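Local coordinates for protein beta-fructofuranosidase (Bifidobacterium adolescentis, PDB 6NOB) that probably hydrolyses beta-fructofuranosidic bonds, releasing fructose units from sugars such as sucrose, as a family 32 glycoside hydrolase, at residues 90-95 against 100-105; 110-115 against 171-176; 73-78 against 149-154; 115-118 against 122-125. One frame throughout, in Å; residues are numbered along the deposited sequence.

The four contacts lie together where the N-terminal strands and the linking chain after them meet the catalytic beta-propeller domain. Contacts 2 and 4 are the closest pair, centres about 7 Å apart, joined by a bond from Y112 OH to E123 O. Contact 1 lies about 11 Å from contact 2, W102 NE1 reaching Q110 O, and about 12 Å from contact 3, where V93 N bonds to G77 O between neighbouring strands. F125 of contact 4 connects all four, its ring meeting Y92, F76 and H173. The side chains of F76, F125 and H173 each come within about 4 Å of a bound 1,2-ethanediol, probably from the crystallisation liquor.

Contact 1 (90-95 against 100-105); sequences VRYVNM and TDWPAQ
N94 turns CG anti to its backbone N (chi1 170°), which carries the amide across to the 102-103 backbone, while W102 keeps CG beside its own N and presents the indole next to that amide. The amide and indole planes stand 86° apart, with N94 CG at the edge of the indole and N94 ND2 3.3 Å from W102 CB. N94 ND2 donates to P103 O at 3.0 Å; the acceptor lies in the amide plane, but the donor sits above the carbonyl plane of P103. The backbone adds a short, nearly straight bond from N94 N to A104 O, 2.6 Å long. Both ends of the amide also serve the intervening loop, ND2 bonding to D99 O and OD1 accepting from N96 N. An alanine here takes away the amide that P103 O, D99 O and N96 N all use, and the 96-99 loop would probably be freer to move. Further in, Y92 CE2 meets W102 CZ3 at 3.9 Å, the two rings oblique with planes at 77°. W102 is steadied from outside, its NE1 bonding to Q110 O. Taken together, this is a short connecting loop drawn closed largely through N94, by its backbone N and its side-chain amide, its OD1 bond to the second residue on fitting an Asx turn, and it ties the chain ahead of helix 108-112 to the edge strand 91-92 of an antiparallel N-terminal sheet.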
loop_
_atom_site.group_PDB
_atom_site.type_symbol
_atom_site.label_atom_id
_atom_site.label_comp_id
_atom_site.label_asym_id
_atom_site.label_seq_id
_atom_site.Cartn_x
_atom_site.Cartn_y
_atom_site.Cartn_z
ATOM N N VAL A 90 12.637 16.474 -1.602
ATOM C CA VAL A 90 13.881 16.119 -2.275
ATOM C C VAL A 90 13.705 16.312 -3.774
ATOM O O VAL A 90 12.579 16.450 -4.267
ATOM C CB VAL A 90 14.302 14.672 -1.952
ATOM C CG1 VAL A 90 14.533 14.501 -0.456
ATOM C CG2 VAL A 90 13.261 13.684 -2.460
ATOM N N ARG A 91 14.815 16.333 -4.507
ATOM C CA ARG A 91 14.802 16.384 -5.962
ATOM C C ARG A 91 15.582 15.191 -6.485
ATOM O O ARG A 91 16.746 14.997 -6.117
ATOM C CB ARG A 91 15.402 17.688 -6.490
ATOM C CG ARG A 91 14.631 18.938 -6.098
ATOM C CD ARG A 91 13.186 18.889 -6.569
ATOM N NE ARG A 91 12.520 20.180 -6.401
ATOM C CZ ARG A 91 11.920 20.572 -5.281
ATOM N N TYR A 92 14.942 14.398 -7.338
ATOM C CA TYR A 92 15.537 13.153 -7.798
ATOM C C TYR A 92 16.804 13.412 -8.607
ATOM O O TYR A 92 16.891 14.379 -9.370
ATOM C CB TYR A 92 14.531 12.367 -8.636
ATOM C CG TYR A 92 14.990 10.970 -8.974
ATOM C CD1 TYR A 92 15.033 9.980 -8.001
ATOM C CD2 TYR A 92 15.389 10.641 -10.263
ATOM C CE1 TYR A 92 15.458 8.700 -8.300
ATOM C CE2 TYR A 92 15.815 9.362 -10.573
ATOM C CZ TYR A 92 15.846 8.397 -9.587
ATOM O OH TYR A 92 16.267 7.125 -9.890
ATOM N N VAL A 93 17.793 12.540 -8.423
ATOM C CA VAL A 93 19.039 12.558 -9.180
ATOM C C VAL A 93 19.182 11.210 -9.874
ATOM O O VAL A 93 19.119 10.162 -9.222
ATOM C CB VAL A 93 20.252 12.847 -8.278
ATOM C CG1 VAL A 93 21.548 12.655 -9.054
ATOM C CG2 VAL A 93 20.172 14.263 -7.721
ATOM N N ASN A 94 19.366 11.240 -11.192
ATOM C CA ASN A 94 19.442 10.030 -12.009
ATOM C C ASN A 94 20.905 9.735 -12.317
ATOM O O ASN A 94 21.513 10.373 -13.179
ATOM C CB ASN A 94 18.629 10.193 -13.290
ATOM C CG ASN A 94 18.875 9.073 -14.287
ATOM O OD1 ASN A 94 19.182 7.938 -13.912
ATOM N ND2 ASN A 94 18.752 9.392 -15.571
ATOM N N MET A 95 21.471 8.759 -11.606
ATOM C CA MET A 95 22.800 8.245 -11.909
ATOM C C MET A 95 22.748 6.774 -12.300
ATOM O O MET A 95 23.761 6.072 -12.220
ATOM C CB MET A 95 23.743 8.455 -10.725
ATOM C CG MET A 95 25.192 8.651 -11.130
ATOM S SD MET A 95 26.257 9.135 -9.762
ATOM C CE MET A 95 27.852 9.105 -10.582
ATOM N N THR A 100 18.227 5.650 -19.277
ATOM C CA THR A 100 18.782 6.529 -20.301
ATOM C C THR A 100 17.783 7.556 -20.818
ATOM O O THR A 100 18.201 8.600 -21.330
ATOM C CB THR A 100 19.319 5.709 -21.476
ATOM O OG1 THR A 100 18.252 4.947 -22.054
ATOM C CG2 THR A 100 20.422 4.768 -21.012
ATOM N N ASP A 101 16.481 7.290 -20.701
ATOM C CA ASP A 101 15.481 8.260 -21.131
ATOM C C ASP A 101 15.399 9.472 -20.212
ATOM O O ASP A 101 14.675 10.419 -20.534
ATOM C CB ASP A 101 14.106 7.595 -21.226
ATOM C CG ASP A 101 13.930 6.798 -22.503
ATOM O OD1 ASP A 101 14.915 6.657 -23.260
ATOM O OD2 ASP A 101 12.803 6.315 -22.753
ATOM N N TRP A 102 16.113 9.469 -19.083
ATOM C CA TRP A 102 16.122 10.598 -18.171
ATOM C C TRP A 102 17.483 11.279 -18.168
ATOM O O TRP A 102 18.514 10.601 -18.242
ATOM C CB TRP A 102 15.794 10.165 -16.738
ATOM C CG TRP A 102 14.364 9.806 -16.497
ATOM C CD1 TRP A 102 13.286 10.146 -17.263
ATOM C CD2 TRP A 102 13.854 9.033 -15.407
ATOM N NE1 TRP A 102 12.136 9.630 -16.716
ATOM C CE2 TRP A 102 12.457 8.943 -15.574
ATOM C CE3 TRP A 102 14.442 8.408 -14.302
ATOM C CZ2 TRP A 102 11.640 8.253 -14.680
ATOM C CZ3 TRP A 102 13.632 7.726 -13.416
ATOM C CH2 TRP A 102 12.245 7.653 -13.610
ATOM N N PRO A 103 17.523 12.611 -18.079
ATOM C CA PRO A 103 18.795 13.290 -17.804
ATOM C C PRO A 103 19.215 13.108 -16.354
ATOM O O PRO A 103 18.575 12.357 -15.612
ATOM C CB PRO A 103 18.485 14.756 -18.127
ATOM C CG PRO A 103 17.021 14.881 -17.849
ATOM C CD PRO A 103 16.415 13.564 -18.265
ATOM N N ALA A 104 20.276 13.799 -15.933
ATOM C CA ALA A 104 20.760 13.645 -14.565
ATOM C C ALA A 104 19.730 14.130 -13.551
ATOM O O ALA A 104 19.582 13.539 -12.474
ATOM C CB ALA A 104 22.083 14.389 -14.388
ATOM N N GLN A 105 19.004 15.198 -13.877
ATOM C CA GLN A 105 18.009 15.792 -12.982
ATOM C C GLN A 105 16.709 15.968 -13.747
ATOM O O GLN A 105 16.391 17.072 -14.216
ATOM C CB GLN A 105 18.514 17.115 -12.408
ATOM C CG GLN A 105 19.730 16.956 -11.507
ATOM C CD GLN A 105 20.379 18.279 -11.150
ATOM O OE1 GLN A 105 21.052 18.894 -11.976
ATOM N NE2 GLN A 105 20.187 18.718 -9.911
#

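Contact 2 (110-115 against 171-176); sequences QIYNRF and WTHLPV
Y112 and H173 reach toward each other from opposite directions, hydroxyl to the edge of the imidazole, and they alone join these two segments. Their CG atoms both sit anti to the carbonyl carbon (chi1 -72° and -67°), and from there the rings extend toward each other until Y112 OH lies 2.8 Å from H173 NE2. Each partner lies at the edge of the other ring, near its plane. The imidazole NE2 is the donor, but the N-H...O angle is only 121°, so the bond is weak, with the hydroxyl displaced toward H173 CE1, which is 3.2 Å from Y112 OH. Y112 OH has a second polar partner in E123 O. Around this point the packing is dense and buried: W636, next to the C-terminus, stacks on the Y112 ring and lies almost parallel to H173, F122 and F125 also meet the imidazole, and I111 CG2 rests 3.6 Å above the phenol plane near its rim. Away from the ring pair the segments diverge quickly. Even the nearest CA atoms, of Y112 and W171, are 12.8 Å apart, and N113, centre of an inverse gamma turn, leads the chain out toward the exposed F115. Cutting H173 back to an alanine removes the weak donor to Y112 OH and would probably open a gap among the surrounding aromatic rings. It is a buried aromatic cluster where the end of helix 108-112 packs on the catalytic propeller domain, against strand 172-173, whose antiparallel partner is strand 159-165.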
loop_
_atom_site.group_PDB
_atom_site.type_symbol
_atom_site.label_atom_id
_atom_site.label_comp_id
_atom_site.label_asym_id
_atom_site.label_seq_id
_atom_site.Cartn_x
_atom_site.Cartn_y
_atom_site.Cartn_z
ATOM N N GLN A 110 9.056 14.741 -16.695
ATOM C CA GLN A 110 9.865 13.688 -17.298
ATOM C C GLN A 110 9.793 12.389 -16.503
ATOM O O GLN A 110 9.913 11.304 -17.083
ATOM C CB GLN A 110 11.316 14.156 -17.429
ATOM C CG GLN A 110 11.525 15.229 -18.486
ATOM C CD GLN A 110 12.922 15.826 -18.453
ATOM O OE1 GLN A 110 13.420 16.214 -17.396
ATOM N NE2 GLN A 110 13.557 15.908 -19.617
ATOM N N ILE A 111 9.591 12.472 -15.188
ATOM C CA ILE A 111 9.595 11.267 -14.365
ATOM C C ILE A 111 8.278 10.508 -14.493
ATOM O O ILE A 111 8.270 9.276 -14.597
ATOM C CB ILE A 111 9.904 11.625 -12.899
ATOM C CG1 ILE A 111 11.339 12.140 -12.762
ATOM C CG2 ILE A 111 9.684 10.420 -11.989
ATOM C CD1 ILE A 111 11.715 12.543 -11.353
ATOM N N TYR A 112 7.148 11.218 -14.504
ATOM C CA TYR A 112 5.849 10.577 -14.359
ATOM C C TYR A 112 5.010 10.530 -15.628
ATOM O O TYR A 112 4.152 9.649 -15.740
ATOM C CB TYR A 112 5.036 11.275 -13.260
ATOM C CG TYR A 112 5.555 10.999 -11.867
ATOM C CD1 TYR A 112 5.194 9.843 -11.188
ATOM C CD2 TYR A 112 6.408 11.893 -11.234
ATOM C CE1 TYR A 112 5.667 9.584 -9.919
ATOM C CE2 TYR A 112 6.886 11.643 -9.962
ATOM C CZ TYR A 112 6.513 10.488 -9.308
ATOM O OH TYR A 112 6.985 10.233 -8.041
ATOM N N ASN A 113 5.216 11.442 -16.575
ATOM C CA ASN A 113 4.395 11.473 -17.788
ATOM C C ASN A 113 4.965 10.500 -18.823
ATOM O O ASN A 113 5.546 10.879 -19.842
ATOM C CB ASN A 113 4.307 12.893 -18.333
ATOM C CG ASN A 113 3.373 13.002 -19.520
ATOM O OD1 ASN A 113 2.353 12.315 -19.588
ATOM N ND2 ASN A 113 3.721 13.866 -20.468
ATOM N N ARG A 114 4.784 9.211 -18.537
ATOM C CA ARG A 114 5.282 8.142 -19.392
ATOM C C ARG A 114 4.267 7.012 -19.445
ATOM O O ARG A 114 3.588 6.720 -18.457
ATOM C CB ARG A 114 6.626 7.582 -18.899
ATOM C CG ARG A 114 7.721 8.613 -18.706
ATOM C CD ARG A 114 8.973 7.966 -18.144
ATOM N NE ARG A 114 9.411 6.842 -18.965
ATOM C CZ ARG A 114 10.157 6.964 -20.056
ATOM N NH1 ARG A 114 10.552 8.165 -20.459
ATOM N NH2 ARG A 114 10.512 5.887 -20.744
ATOM N N PHE A 115 4.175 6.374 -20.612
ATOM C CA PHE A 115 3.322 5.203 -20.764
ATOM C C PHE A 115 3.713 4.135 -19.749
ATOM O O PHE A 115 4.897 3.846 -19.557
ATOM C CB PHE A 115 3.431 4.659 -22.190
ATOM C CG PHE A 115 2.614 3.420 -22.440
ATOM C CD1 PHE A 115 1.231 3.446 -22.339
ATOM C CD2 PHE A 115 3.231 2.229 -22.796
ATOM C CE1 PHE A 115 0.482 2.306 -22.577
ATOM C CE2 PHE A 115 2.488 1.086 -23.034
ATOM C CZ PHE A 115 1.113 1.124 -22.925
ATOM N N TRP A 171 1.459 14.966 -3.489
ATOM C CA TRP A 171 2.475 14.446 -2.586
ATOM C C TRP A 171 3.827 15.096 -2.840
ATOM O O TRP A 171 4.210 15.337 -3.988
ATOM C CB TRP A 171 2.573 12.923 -2.720
ATOM C CG TRP A 171 1.311 12.282 -2.260
ATOM C CD1 TRP A 171 0.247 11.911 -3.031
ATOM C CD2 TRP A 171 0.951 11.986 -0.909
ATOM N NE1 TRP A 171 -0.745 11.382 -2.243
ATOM C CE2 TRP A 171 -0.338 11.417 -0.935
ATOM C CE3 TRP A 171 1.601 12.130 0.321
ATOM C CZ2 TRP A 171 -0.993 10.998 0.221
ATOM C CZ3 TRP A 171 0.949 11.717 1.468
ATOM C CH2 TRP A 171 -0.334 11.156 1.410
ATOM N N THR A 172 4.536 15.380 -1.750
ATOM C CA THR A 172 5.891 15.912 -1.776
ATOM C C THR A 172 6.842 14.845 -1.251
ATOM O O THR A 172 6.641 14.318 -0.151
ATOM C CB THR A 172 5.994 17.184 -0.927
ATOM O OG1 THR A 172 5.234 18.236 -1.537
ATOM C CG2 THR A 172 7.441 17.624 -0.793
ATOM N N HIS A 173 7.872 14.527 -2.036
ATOM C CA HIS A 173 8.776 13.430 -1.708
ATOM C C HIS A 173 9.794 13.845 -0.655
ATOM O O HIS A 173 10.368 14.934 -0.720
ATOM C CB HIS A 173 9.507 12.952 -2.960
ATOM C CG HIS A 173 8.616 12.303 -3.971
ATOM N ND1 HIS A 173 8.180 11.001 -3.854
ATOM C CD2 HIS A 173 8.086 12.775 -5.125
ATOM C CE1 HIS A 173 7.417 10.699 -4.889
ATOM N NE2 HIS A 173 7.346 11.757 -5.677
ATOM N N LEU A 174 10.038 12.951 0.303
ATOM C CA LEU A 174 10.958 13.187 1.411
ATOM C C LEU A 174 12.107 12.181 1.353
ATOM O O LEU A 174 12.058 11.249 0.541
ATOM C CB LEU A 174 10.198 13.099 2.737
ATOM C CG LEU A 174 9.247 14.272 2.979
ATOM C CD1 LEU A 174 8.547 14.130 4.319
ATOM C CD2 LEU A 174 9.998 15.597 2.890
ATOM N N PRO A 175 13.161 12.330 2.158
ATOM C CA PRO A 175 14.256 11.353 2.114
ATOM C C PRO A 175 13.827 9.982 2.620
ATOM O O PRO A 175 12.843 9.829 3.348
ATOM C CB PRO A 175 15.320 11.964 3.035
ATOM C CG PRO A 175 14.997 13.407 3.082
ATOM C CD PRO A 175 13.506 13.484 3.007
ATOM N N VAL A 176 14.602 8.971 2.213
ATOM C CA VAL A 176 14.374 7.608 2.683
ATOM C C VAL A 176 14.448 7.581 4.202
ATOM O O VAL A 176 15.372 8.137 4.809
ATOM C CB VAL A 176 15.387 6.647 2.045
ATOM C CG1 VAL A 176 15.383 5.305 2.762
ATOM C CG2 VAL A 176 15.075 6.463 0.568
#

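Contact 3 (73-78 against 149-154); sequences VVRFGY and NPYGFG
P150 O is flanked by two methylenes of the facing strand, R75 CB and F76 CB, each 3.4 Å from it. These are carbon contacts and not hydrogen bonds, and the joint between strand 73-78 and the loop 149-154 relies on packing. F76 CB also touches P150 CB at 3.7 Å, and the two side chains cross at about a right angle, with CB of the proline approaching the phenyl ring obliquely. R75 keeps CG beside its backbone N and bends again at chi2 (-62°), which lays its aliphatic part along Y151: CG is 3.7 Å from Y151 O and 4.1 Å from Y151 CD1. The guanidinium end is engaged elsewhere, NH1 bonding to N96 OD1, while V73 CG2 lies over one of its faces. The loop is braced internally by N149, whose ND2 donates to G154 O at 2.8 Å and whose OD1 accepts from Y151 N in an Asx turn. F20 of the adjoining strand 16-23 packs on both P150 and Y151. The chemistry therefore divides: hydrogen bonds shape the loop from within, and van der Waals packing of side-chain carbons on its backbone and on P150 seats it on the N-terminal sheet, the arginine giving its methylenes here and its polar end to N96, with a long, weak ion pair to E22.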
loop_
_atom_site.group_PDB
_atom_site.type_symbol
_atom_site.label_atom_id
_atom_site.label_comp_id
_atom_site.label_asym_id
_atom_site.label_seq_id
_atom_site.Cartn_x
_atom_site.Cartn_y
_atom_site.Cartn_z
ATOM N N VAL A 73 27.510 1.022 -9.065
ATOM C CA VAL A 73 26.461 1.542 -9.934
ATOM C C VAL A 73 25.331 2.061 -9.054
ATOM O O VAL A 73 24.938 1.404 -8.083
ATOM C CB VAL A 73 25.958 0.470 -10.924
ATOM C CG1 VAL A 73 25.566 -0.806 -10.188
ATOM C CG2 VAL A 73 24.795 0.996 -11.744
ATOM N N VAL A 74 24.828 3.247 -9.374
ATOM C CA VAL A 74 23.781 3.887 -8.587
ATOM C C VAL A 74 22.428 3.534 -9.187
ATOM O O VAL A 74 22.242 3.599 -10.408
ATOM C CB VAL A 74 23.988 5.409 -8.539
ATOM C CG1 VAL A 74 22.877 6.075 -7.746
ATOM C CG2 VAL A 74 25.347 5.740 -7.937
ATOM N N ARG A 75 21.481 3.147 -8.329
ATOM C CA ARG A 75 20.129 2.818 -8.756
ATOM C C ARG A 75 19.096 3.860 -8.362
ATOM O O ARG A 75 17.991 3.848 -8.912
ATOM C CB ARG A 75 19.699 1.463 -8.171
ATOM C CG ARG A 75 20.639 0.319 -8.494
ATOM C CD ARG A 75 20.728 0.083 -9.991
ATOM N NE ARG A 75 21.569 -1.065 -10.305
ATOM C CZ ARG A 75 22.017 -1.350 -11.523
ATOM N NH1 ARG A 75 21.703 -0.568 -12.549
ATOM N NH2 ARG A 75 22.779 -2.417 -11.713
ATOM N N PHE A 76 19.430 4.759 -7.441
ATOM C CA PHE A 76 18.465 5.666 -6.841
ATOM C C PHE A 76 19.238 6.795 -6.179
ATOM O O PHE A 76 20.259 6.552 -5.530
ATOM C CB PHE A 76 17.591 4.927 -5.819
ATOM C CG PHE A 76 16.268 5.586 -5.541
ATOM C CD1 PHE A 76 15.194 5.403 -6.397
ATOM C CD2 PHE A 76 16.089 6.357 -4.402
ATOM C CE1 PHE A 76 13.969 5.997 -6.135
ATOM C CE2 PHE A 76 14.867 6.952 -4.134
ATOM C CZ PHE A 76 13.806 6.771 -5.001
ATOM N N GLY A 77 18.758 8.023 -6.352
ATOM C CA GLY A 77 19.448 9.166 -5.787
ATOM C C GLY A 77 18.555 10.382 -5.709
ATOM O O GLY A 77 17.528 10.468 -6.390
ATOM N N TYR A 78 18.959 11.329 -4.865
ATOM C CA TYR A 78 18.225 12.580 -4.740
ATOM C C TYR A 78 19.070 13.597 -3.986
ATOM O O TYR A 78 19.956 13.233 -3.208
ATOM C CB TYR A 78 16.880 12.380 -4.027
ATOM C CG TYR A 78 16.956 11.609 -2.727
ATOM C CD1 TYR A 78 17.324 12.240 -1.544
ATOM C CD2 TYR A 78 16.638 10.258 -2.676
ATOM C CE1 TYR A 78 17.386 11.546 -0.350
ATOM C CE2 TYR A 78 16.698 9.551 -1.483
ATOM C CZ TYR A 78 17.073 10.203 -0.324
ATOM O OH TYR A 78 17.135 9.515 0.866
ATOM N N ASN A 149 12.047 -0.699 -2.194
ATOM C CA ASN A 149 13.341 -1.245 -2.605
ATOM C C ASN A 149 13.936 -0.320 -3.655
ATOM O O ASN A 149 13.469 -0.322 -4.811
ATOM C CB ASN A 149 13.205 -2.661 -3.164
ATOM C CG ASN A 149 14.445 -3.106 -3.931
ATOM O OD1 ASN A 149 15.574 -2.778 -3.558
ATOM N ND2 ASN A 149 14.237 -3.849 -5.014
ATOM N N PRO A 150 14.954 0.476 -3.327
ATOM C CA PRO A 150 15.510 1.423 -4.297
ATOM C C PRO A 150 16.517 0.827 -5.269
ATOM O O PRO A 150 17.115 1.581 -6.042
ATOM C CB PRO A 150 16.188 2.463 -3.391
ATOM C CG PRO A 150 16.641 1.669 -2.219
ATOM C CD PRO A 150 15.607 0.586 -2.011
ATOM N N TYR A 151 16.722 -0.492 -5.268
ATOM C CA TYR A 151 17.770 -1.100 -6.075
ATOM C C TYR A 151 17.261 -1.870 -7.286
ATOM O O TYR A 151 18.081 -2.329 -8.090
ATOM C CB TYR A 151 18.627 -2.038 -5.214
ATOM C CG TYR A 151 19.432 -1.320 -4.162
ATOM C CD1 TYR A 151 20.640 -0.715 -4.479
ATOM C CD2 TYR A 151 18.975 -1.233 -2.852
ATOM C CE1 TYR A 151 21.378 -0.050 -3.518
ATOM C CE2 TYR A 151 19.704 -0.572 -1.883
ATOM C CZ TYR A 151 20.903 0.018 -2.222
ATOM O OH TYR A 151 21.629 0.678 -1.259
ATOM N N GLY A 152 15.954 -2.026 -7.448
ATOM C CA GLY A 152 15.470 -2.830 -8.552
ATOM C C GLY A 152 13.978 -2.693 -8.751
ATOM O O GLY A 152 13.307 -1.902 -8.084
ATOM N N PHE A 153 13.468 -3.494 -9.687
ATOM C CA PHE A 153 12.065 -3.467 -10.077
ATOM C C PHE A 153 11.200 -4.433 -9.281
ATOM O O PHE A 153 9.971 -4.302 -9.298
ATOM C CB PHE A 153 11.939 -3.785 -11.572
ATOM C CG PHE A 153 10.653 -3.315 -12.194
ATOM C CD1 PHE A 153 10.447 -1.971 -12.471
ATOM C CD2 PHE A 153 9.655 -4.222 -12.516
ATOM C CE1 PHE A 153 9.266 -1.540 -13.051
ATOM C CE2 PHE A 153 8.472 -3.799 -13.094
ATOM C CZ PHE A 153 8.277 -2.454 -13.362
ATOM N N GLY A 154 11.801 -5.405 -8.590
ATOM C CA GLY A 154 11.075 -6.341 -7.772
ATOM C C GLY A 154 11.279 -6.086 -6.285
ATOM O O GLY A 154 11.960 -5.154 -5.865
#

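Contact 4 (115-118 against 122-125); sequences FGRS and FEPF
R117 and E123 lie nearly in one plane, guanidinium and carboxylate only 14° apart, and the arginine grips the acid side-on with two nitrogens on a single oxygen. NE reaches E123 OE1 at 2.9 Å, nearly in line with its C-O bond, and NH1 reaches the same OE1 at 3.1 Å on the anti lone pair. The bend of R117 at chi3 (66°) brings the far edge of the guanidinium round to the backbone beyond, where NH1 donates to P124 O at 2.6 Å and NH2 to F125 O at 2.9 Å. These acceptors all lie close to the guanidinium plane. The other carboxylate oxygen belongs to S118: its N donates to E123 OE2 at 2.9 Å from the syn side, somewhat out of plane, and its OG at 2.7 Å from well above the carboxylate plane, both on the same face. A water lies 3.0 Å from G116 O and also within bonding distance of E123 OE2. Strand 468-481 packs alongside through A468 and M471, and 122-125 leads toward strand 127-138. With two donors on each oxygen, the buried acid is probably ionised and balanced by R117; the carboxylate is probably held against rotation, and the guanidinium, bonded to both side chain and backbone, is likely to hold the course of 122-125 just ahead of that strand.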
loop_
_atom_site.group_PDB
_atom_site.type_symbol
_atom_site.label_atom_id
_atom_site.label_comp_id
_atom_site.label_asym_id
_atom_site.label_seq_id
_atom_site.Cartn_x
_atom_site.Cartn_y
_atom_site.Cartn_z
ATOM N N PHE A 115 4.175 6.374 -20.612
ATOM C CA PHE A 115 3.322 5.203 -20.764
ATOM C C PHE A 115 3.713 4.135 -19.749
ATOM O O PHE A 115 4.897 3.846 -19.557
ATOM C CB PHE A 115 3.431 4.659 -22.190
ATOM C CG PHE A 115 2.614 3.420 -22.440
ATOM C CD1 PHE A 115 1.231 3.446 -22.339
ATOM C CD2 PHE A 115 3.231 2.229 -22.796
ATOM C CE1 PHE A 115 0.482 2.306 -22.577
ATOM C CE2 PHE A 115 2.488 1.086 -23.034
ATOM C CZ PHE A 115 1.113 1.124 -22.925
ATOM N N GLY A 116 2.712 3.565 -19.082
ATOM C CA GLY A 116 2.935 2.626 -18.005
ATOM C C GLY A 116 2.815 3.216 -16.616
ATOM O O GLY A 116 2.872 2.463 -15.635
ATOM N N ARG A 117 2.656 4.531 -16.500
ATOM C CA ARG A 117 2.483 5.195 -15.218
ATOM C C ARG A 117 1.073 5.759 -15.107
ATOM O O ARG A 117 0.438 6.093 -16.112
ATOM C CB ARG A 117 3.502 6.325 -15.030
ATOM C CG ARG A 117 4.930 5.951 -15.379
ATOM C CD ARG A 117 5.931 6.801 -14.613
ATOM N NE ARG A 117 5.876 6.542 -13.176
ATOM C CZ ARG A 117 6.886 6.751 -12.338
ATOM N NH1 ARG A 117 6.746 6.484 -11.047
ATOM N NH2 ARG A 117 8.042 7.222 -12.788
ATOM N N SER A 118 0.584 5.856 -13.873
ATOM C CA SER A 118 -0.684 6.518 -13.623
ATOM C C SER A 118 -0.471 8.025 -13.524
ATOM O O SER A 118 0.651 8.512 -13.363
ATOM C CB SER A 118 -1.327 5.993 -12.341
ATOM O OG SER A 118 -0.601 6.426 -11.203
ATOM N N PHE A 122 -0.347 7.830 -6.213
ATOM C CA PHE A 122 1.021 7.984 -5.738
ATOM C C PHE A 122 1.892 6.840 -6.243
ATOM O O PHE A 122 1.518 5.666 -6.148
ATOM C CB PHE A 122 1.085 8.043 -4.213
ATOM C CG PHE A 122 2.490 8.184 -3.692
ATOM C CD1 PHE A 122 3.098 9.429 -3.637
ATOM C CD2 PHE A 122 3.219 7.069 -3.301
ATOM C CE1 PHE A 122 4.399 9.563 -3.180
ATOM C CE2 PHE A 122 4.520 7.197 -2.846
ATOM C CZ PHE A 122 5.109 8.446 -2.783
ATOM N N GLU A 123 3.056 7.190 -6.774
ATOM C CA GLU A 123 4.098 6.256 -7.164
ATOM C C GLU A 123 5.436 6.871 -6.790
ATOM O O GLU A 123 5.572 8.102 -6.780
ATOM C CB GLU A 123 4.076 5.956 -8.672
ATOM C CG GLU A 123 2.749 5.453 -9.219
ATOM C CD GLU A 123 2.757 5.337 -10.733
ATOM O OE1 GLU A 123 3.825 5.576 -11.339
ATOM O OE2 GLU A 123 1.701 5.011 -11.319
ATOM N N PRO A 124 6.435 6.055 -6.468
ATOM C CA PRO A 124 7.786 6.590 -6.280
ATOM C C PRO A 124 8.370 7.031 -7.613
ATOM O O PRO A 124 7.813 6.776 -8.682
ATOM C CB PRO A 124 8.558 5.411 -5.682
ATOM C CG PRO A 124 7.836 4.208 -6.192
ATOM C CD PRO A 124 6.384 4.599 -6.247
ATOM N N PHE A 125 9.511 7.722 -7.534
ATOM C CA PHE A 125 10.209 8.144 -8.745
ATOM C C PHE A 125 10.440 6.963 -9.678
ATOM O O PHE A 125 10.150 7.031 -10.876
ATOM C CB PHE A 125 11.546 8.798 -8.386
ATOM C CG PHE A 125 11.415 10.079 -7.616
ATOM C CD1 PHE A 125 10.646 11.123 -8.102
ATOM C CD2 PHE A 125 12.072 10.241 -6.408
ATOM C CE1 PHE A 125 10.533 12.305 -7.394
ATOM C CE2 PHE A 125 11.962 11.419 -5.696
ATOM C CZ PHE A 125 11.195 12.452 -6.189
HETATM O O HOH W 1 2.162 2.553 -12.688
#